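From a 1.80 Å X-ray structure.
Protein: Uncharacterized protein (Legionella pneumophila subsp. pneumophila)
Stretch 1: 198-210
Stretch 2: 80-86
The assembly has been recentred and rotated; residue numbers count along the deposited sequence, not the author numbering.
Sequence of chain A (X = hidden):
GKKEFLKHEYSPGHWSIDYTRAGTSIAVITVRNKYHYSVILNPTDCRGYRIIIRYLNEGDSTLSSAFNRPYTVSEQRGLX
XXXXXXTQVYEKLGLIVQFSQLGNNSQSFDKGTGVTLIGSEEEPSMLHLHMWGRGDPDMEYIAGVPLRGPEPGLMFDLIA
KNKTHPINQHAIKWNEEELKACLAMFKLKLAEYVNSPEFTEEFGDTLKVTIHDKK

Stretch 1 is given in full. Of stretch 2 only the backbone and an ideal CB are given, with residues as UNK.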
# COMPACT_ATOMS: atom_id res chain seq x y z
N GLU A 198 18.18 -6.57 13.26
CA GLU A 198 16.86 -5.96 13.07
C GLU A 198 15.86 -6.94 12.51
O GLU A 198 14.71 -6.96 12.96
CB GLU A 198 16.89 -4.72 12.17
CG GLU A 198 17.55 -3.48 12.75
CD GLU A 198 19.07 -3.49 12.66
OE1 GLU A 198 19.68 -2.60 13.32
OE2 GLU A 198 19.67 -4.37 11.98
N PHE A 199 16.27 -7.73 11.51
CA PHE A 199 15.41 -8.77 10.93
C PHE A 199 15.00 -9.80 12.00
O PHE A 199 13.82 -10.12 12.14
CB PHE A 199 16.11 -9.52 9.79
CG PHE A 199 15.27 -10.63 9.20
CD1 PHE A 199 14.34 -10.36 8.21
CD2 PHE A 199 15.39 -11.93 9.67
CE1 PHE A 199 13.56 -11.38 7.67
CE2 PHE A 199 14.60 -12.95 9.14
CZ PHE A 199 13.69 -12.67 8.14
N THR A 200 15.98 -10.31 12.72
CA THR A 200 15.71 -11.33 13.74
C THR A 200 14.75 -10.78 14.80
O THR A 200 13.76 -11.41 15.13
CB THR A 200 17.01 -11.82 14.38
OG1 THR A 200 17.78 -12.49 13.39
CG2 THR A 200 16.74 -12.80 15.52
N GLU A 201 15.02 -9.58 15.30
CA GLU A 201 14.17 -9.01 16.35
C GLU A 201 12.76 -8.71 15.91
O GLU A 201 11.83 -8.88 16.70
CB GLU A 201 14.81 -7.77 16.97
CG GLU A 201 16.07 -8.17 17.73
CD GLU A 201 16.76 -7.04 18.46
OE1 GLU A 201 16.06 -6.24 19.13
OE2 GLU A 201 18.03 -6.98 18.37
N GLU A 202 12.57 -8.31 14.66
CA GLU A 202 11.25 -7.94 14.22
C GLU A 202 10.46 -9.12 13.70
O GLU A 202 9.27 -9.24 13.97
CB GLU A 202 11.29 -6.81 13.18
CG GLU A 202 9.90 -6.34 12.75
CD GLU A 202 9.01 -5.90 13.92
OE1 GLU A 202 7.81 -6.24 13.92
OE2 GLU A 202 9.53 -5.21 14.82
N PHE A 203 11.10 -9.98 12.91
CA PHE A 203 10.40 -11.07 12.26
C PHE A 203 10.63 -12.42 12.96
O PHE A 203 9.81 -13.34 12.82
CB PHE A 203 10.75 -11.09 10.77
CG PHE A 203 10.32 -9.83 10.03
CD1 PHE A 203 8.97 -9.60 9.77
CD2 PHE A 203 11.26 -8.86 9.67
CE1 PHE A 203 8.57 -8.44 9.11
CE2 PHE A 203 10.86 -7.70 9.03
CZ PHE A 203 9.52 -7.49 8.75
N GLY A 204 11.71 -12.52 13.75
CA GLY A 204 12.05 -13.78 14.41
C GLY A 204 12.12 -14.85 13.35
O GLY A 204 12.86 -14.73 12.40
N ASP A 205 11.22 -15.81 13.48
CA ASP A 205 11.19 -17.01 12.67
C ASP A 205 10.00 -16.98 11.71
O ASP A 205 9.83 -17.94 10.93
CB ASP A 205 10.98 -18.20 13.64
CG ASP A 205 11.94 -19.36 13.40
OD1 ASP A 205 12.26 -19.68 12.23
OD2 ASP A 205 12.35 -19.96 14.43
N THR A 206 9.17 -15.92 11.78
CA THR A 206 7.87 -15.88 11.11
C THR A 206 7.99 -15.72 9.60
O THR A 206 7.09 -16.12 8.88
CB THR A 206 6.94 -14.78 11.67
OG1 THR A 206 7.50 -13.47 11.45
CG2 THR A 206 6.69 -14.99 13.17
N LEU A 207 9.10 -15.15 9.13
CA LEU A 207 9.38 -15.07 7.69
C LEU A 207 10.60 -15.90 7.33
O LEU A 207 11.65 -15.71 7.93
CB LEU A 207 9.66 -13.62 7.27
CG LEU A 207 8.56 -12.60 7.49
CD1 LEU A 207 8.87 -11.27 6.83
CD2 LEU A 207 7.27 -13.15 6.91
N LYS A 208 10.45 -16.80 6.37
CA LYS A 208 11.58 -17.54 5.79
C LYS A 208 11.75 -17.13 4.34
O LYS A 208 10.82 -17.24 3.53
CB LYS A 208 11.35 -19.04 5.91
CG LYS A 208 11.56 -19.50 7.35
CD LYS A 208 11.03 -20.91 7.64
CE LYS A 208 11.23 -21.25 9.12
NZ LYS A 208 10.29 -22.30 9.61
N VAL A 209 12.95 -16.66 4.03
CA VAL A 209 13.28 -16.11 2.73
C VAL A 209 14.20 -17.09 1.99
O VAL A 209 15.20 -17.52 2.56
CB VAL A 209 14.04 -14.79 2.93
CG1 VAL A 209 14.47 -14.21 1.59
CG2 VAL A 209 13.22 -13.80 3.74
N THR A 210 13.83 -17.45 0.76
CA THR A 210 14.70 -18.20 -0.14
C THR A 210 14.96 -17.37 -1.42
O THR A 210 14.05 -17.17 -2.25
CB THR A 210 14.05 -19.55 -0.53
OG1 THR A 210 13.74 -20.28 0.66
CG2 THR A 210 15.00 -20.39 -1.38
N UNK A 80 1.22 -8.14 3.55
CA UNK A 80 1.67 -6.91 4.19
C UNK A 80 2.93 -7.08 5.03
O UNK A 80 3.71 -6.16 5.14
CB UNK A 80 0.55 -6.35 5.07
N UNK A 81 3.11 -8.26 5.63
CA UNK A 81 4.37 -8.55 6.34
C UNK A 81 5.55 -8.62 5.35
O UNK A 81 6.63 -8.09 5.62
CB UNK A 81 4.25 -9.86 7.11
N UNK A 82 5.35 -9.32 4.24
CA UNK A 82 6.39 -9.41 3.21
C UNK A 82 6.71 -8.00 2.66
O UNK A 82 7.89 -7.64 2.45
CB UNK A 82 5.94 -10.34 2.08
N UNK A 83 5.66 -7.18 2.47
CA UNK A 83 5.86 -5.78 2.12
C UNK A 83 6.72 -5.04 3.16
O UNK A 83 7.67 -4.34 2.81
CB UNK A 83 4.50 -5.09 1.97
N UNK A 84 6.42 -5.21 4.45
CA UNK A 84 7.20 -4.57 5.51
C UNK A 84 8.68 -4.93 5.42
O UNK A 84 9.55 -4.06 5.55
CB UNK A 84 6.65 -4.97 6.88
N UNK A 85 8.96 -6.21 5.17
CA UNK A 85 10.34 -6.70 4.96
C UNK A 85 10.99 -5.98 3.76
O UNK A 85 12.07 -5.40 3.87
CB UNK A 85 10.34 -8.21 4.73
N UNK A 86 10.30 -5.99 2.62
CA UNK A 86 10.88 -5.42 1.40
C UNK A 86 11.11 -3.94 1.49
O UNK A 86 12.00 -3.43 0.82
CB UNK A 86 9.98 -5.71 0.20

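Stretch 2 is one helical segment. Stretch 1 runs from a helix, through a type II' turn from Phe-203 to Thr-206, into a strand. The two helices are nearly antiparallel, at 158°. Stretch 1 offers an apolar surface made by Phe-199, Phe-203, Leu-207 and Val-209.

Position 80 has helical angles, and its CB has nothing of stretch 1 within 5.5 Å. As far as stretch 1 goes, many helix-compatible residues would do. It is Asn-80, which makes no contact with stretch 1. Its ND2 is hydrogen-bonded elsewhere in the structure.

At position 81 CA-to-CB points sideways. The ideal CB lies 4.5 Å from Leu-207 CD2 and 5.0 Å from Phe-203 CE1. An apolar chain could lie along these groups; a short polar one would need to find its partners outside stretch 1. The residue is Asp-81. Its CB packs 4.4 Å from Leu-207 CD2, and both carboxylate oxygens are hydrogen-bonded elsewhere in the structure. Its backbone O also meets stretch 1, 4.0 Å from Phe-203 CE1.

Position 82 points away, and stretch 1 sets little constraint on it. Val-82 is found, with chi1 at t; its nearest approach is Val-82 CG2 to Leu-207 CD2, 4.7 Å.

Position 83 is out of reach, so stretch 1 does not select its side chain. It is Ala-83.

Position 84 points toward stretch 1, with its ideal CB 4.3 Å from Phe-203 CZ. Small residues such as Ala, Ser or Thr would suit; a larger one is not excluded. Ser-84 is deposited. Its CB sits at the edge of the Phe-203 ring, near the ring plane. The hydroxyl turns back to its own helix: OG donates to Asn-80 O at 3.0 Å.

Position 85 also points toward stretch 1. Its ideal CB is 4.0 Å from Leu-207 CD1, 4.2 Å from Phe-203 CZ and 5.4 Å from Phe-199 CE1. These apolar groups offer no charge to pair with, so Leu, Ile or Met would be good candidates. Leu-85 has the largest covered area of the seven, 82 Å². Its CD1 reaches the edge of the Phe-199 ring, 3.8 Å from CE1. Its CD2 packs against Leu-207 CD1 at 4.0 Å and Val-209 CG2 at 3.9 Å.

Position 86 has no stretch 1 atom within 5.5 Å of its CB and is left free by it. Met-86 is present as selenomethionine and makes no contact here.

No hydrogen bond crosses between the stretches; the contact rests on packing, with Leu-85 at its centre.

Stretch 2, residues 80-86: NDVASLM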
# COMPACT_ATOMS: atom_id res chain seq x y z
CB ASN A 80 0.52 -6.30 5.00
CG ASN A 80 -0.56 -5.71 4.12
OD1 ASN A 80 -0.56 -5.88 2.90
ND2 ASN A 80 -1.47 -4.97 4.71
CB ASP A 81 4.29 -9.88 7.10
CG ASP A 81 3.47 -9.80 8.38
OD1 ASP A 81 3.11 -8.70 8.88
OD2 ASP A 81 3.17 -10.91 8.95
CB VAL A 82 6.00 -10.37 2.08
CG1 VAL A 82 7.06 -10.35 0.97
CG2 VAL A 82 5.87 -11.79 2.62
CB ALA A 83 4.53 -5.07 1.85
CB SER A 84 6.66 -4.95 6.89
OG SER A 84 5.32 -4.49 7.02
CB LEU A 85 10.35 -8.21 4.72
CG LEU A 85 11.66 -8.83 4.22
CD1 LEU A 85 12.77 -8.55 5.19
CD2 LEU A 85 11.53 -10.34 3.99
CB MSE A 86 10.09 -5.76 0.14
CG MSE A 86 10.04 -7.24 -0.18
SE MSE A 86 11.82 -8.08 -0.32
CE MSE A 86 12.58 -6.91 -1.67
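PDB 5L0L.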